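Side-chain contact in short afifavidin (Afifella pfennigii, PDB 6HDT), which binds biotin tightly and probably 2-iminobiotin as well, though its biological role is unclear: residues A[31-34]-A[40-43]. Numbering follows the deposited sequence.
Sequences MTLV and SVSG
Leu33 and Val41 meet on the buried face of this antiparallel hairpin, a worked example of how a β-barrel wall gives its two faces different company. The contact is made by single methyls: CD2 of Leu33 reaches CG1 of Val41 at 3.9 Å, the two side chains slanting across each other. With chi1 at -63°, Leu33 sets CG beside its backbone N and anti to the carbonyl carbon; of its two methyl branches, CD2 is the one that reaches the neighbouring strand. Val41 answers with the branch that lies anti to its own backbone N.

On the other face, Val34 and Ser42 form a hydrogen-bonded pair. Val34 N gives its hydrogen to Ser42 O at 2.7 Å; the return bond, Ser42 N to Val34 O at 2.8 Å, is straighter (172° at the hydrogen). Beside these bonds, CB of Val34 lies 3.7 Å from Ser42 O, with CG2 slightly farther off, so the valine flanks the carbonyl that its own amide holds.

Leu33 faces Gly43 in the next, non-hydrogen-bonded pair. Without a side chain, Gly43 can bring its CA to 3.1 Å from Thr32 O, a close CA-H...O contact.

Strands 30-35 and 40-46 are thus joined as a hairpin within the eight-stranded avidin barrel. The side chain of Leu33 is about 12 Å from the bound biotin. Backbone hydrogen bonds tie Leu33 to Ser21 of strand 20-24 and Val41 to Gly63 of strand 58-66, while Leu61 of strand 58-66 and Ile70 of strand 69-77 pack against both Leu33 and Val41.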
ATOM      1  N   MET A  31      12.385   1.849   9.368  1.00 19.88           N
ATOM      2  CA  MET A  31      12.221   2.195   7.985  1.00 17.87           C
ATOM      3  C   MET A  31      12.656   3.612   7.762  1.00 17.82           C
ATOM      4  O   MET A  31      12.623   4.443   8.686  1.00 20.41           O
ATOM      5  CB  MET A  31      10.772   1.974   7.558  1.00 17.67           C
ATOM      6  CG  MET A  31       9.773   2.912   8.203  1.00 18.08           C
ATOM      7  SD  MET A  31       8.107   2.768   7.521  1.00 20.28           S
ATOM      8  CE  MET A  31       7.364   4.025   8.565  1.00 19.23           C
ATOM      9  N   THR A  32      13.004   3.888   6.518  1.00 18.02           N
ATOM     10  CA  THR A  32      13.210   5.245   6.087  1.00 17.69           C
ATOM     11  C   THR A  32      12.194   5.574   4.997  1.00 18.87           C
ATOM     12  O   THR A  32      11.945   4.781   4.093  1.00 23.33           O
ATOM     13  CB  THR A  32      14.666   5.486   5.616  1.00 21.72           C
ATOM     14  OG1 THR A  32      15.576   5.302   6.704  1.00 22.05           O
ATOM     15  CG2 THR A  32      14.831   6.881   5.040  1.00 21.24           C
ATOM     16  N   LEU A  33      11.609   6.760   5.101  1.00 17.68           N
ATOM     17  CA  LEU A  33      10.626   7.252   4.151  1.00 19.66           C
ATOM     18  C   LEU A  33      11.186   8.425   3.390  1.00 19.41           C
ATOM     19  O   LEU A  33      11.751   9.370   3.966  1.00 20.54           O
ATOM     20  CB  LEU A  33       9.330   7.694   4.853  1.00 18.72           C
ATOM     21  CG  LEU A  33       8.555   6.604   5.594  1.00 19.97           C
ATOM     22  CD1 LEU A  33       7.340   7.208   6.258  1.00 22.66           C
ATOM     23  CD2 LEU A  33       8.152   5.487   4.649  1.00 20.68           C
ATOM     24  N   VAL A  34      10.977   8.385   2.095  1.00 16.44           N
ATOM     25  CA  VAL A  34      11.371   9.462   1.198  1.00 19.13           C
ATOM     26  C   VAL A  34      10.143   9.923   0.433  1.00 18.67           C
ATOM     27  O   VAL A  34       9.523   9.154  -0.308  1.00 19.50           O
ATOM     28  CB  VAL A  34      12.484   9.028   0.210  1.00 19.73           C
ATOM     29  CG1 VAL A  34      13.062  10.239  -0.489  1.00 20.47           C
ATOM     30  CG2 VAL A  34      13.592   8.280   0.930  1.00 24.66           C
ATOM     31  N   SER A  40       4.203  10.615  -4.044  1.00 17.75           N
ATOM     32  CA  SER A  40       4.904   9.374  -3.879  1.00 17.60           C
ATOM     33  C   SER A  40       5.604   9.234  -2.529  1.00 17.58           C
ATOM     34  O   SER A  40       6.000  10.213  -1.885  1.00 21.10           O
ATOM     35  CB  SER A  40       5.870   9.112  -5.047  1.00 25.62           C
ATOM     36  OG  SER A  40       6.975  10.010  -5.048  1.00 27.78           O
ATOM     37  N   VAL A  41       5.733   7.970  -2.122  1.00 19.86           N
ATOM     38  CA  VAL A  41       6.485   7.559  -0.950  1.00 23.17           C
ATOM     39  C   VAL A  41       7.391   6.438  -1.412  1.00 20.95           C
ATOM     40  O   VAL A  41       6.922   5.459  -2.031  1.00 21.94           O
ATOM     41  CB  VAL A  41       5.557   7.025   0.161  1.00 28.69           C
ATOM     42  CG1 VAL A  41       6.354   6.504   1.344  1.00 29.96           C
ATOM     43  CG2 VAL A  41       4.586   8.110   0.610  1.00 32.45           C
ATOM     44  N   SER A  42       8.677   6.576  -1.129  1.00 20.40           N
ATOM     45  CA  SER A  42       9.625   5.485  -1.337  1.00 17.34           C
ATOM     46  C   SER A  42      10.428   5.319  -0.066  1.00 18.05           C
ATOM     47  O   SER A  42      10.317   6.115   0.893  1.00 21.24           O
ATOM     48  CB  SER A  42      10.564   5.806  -2.497  1.00 22.81           C
ATOM     49  OG  SER A  42       9.868   5.785  -3.720  1.00 29.74           O
ATOM     50  N   GLY A  43      11.223   4.277  -0.043  1.00 18.10           N
ATOM     51  CA  GLY A  43      12.127   4.053   1.061  1.00 17.91           C
ATOM     52  C   GLY A  43      12.529   2.594   1.111  1.00 18.03           C
ATOM     53  O   GLY A  43      12.560   1.914   0.081  1.00 20.54           O
TER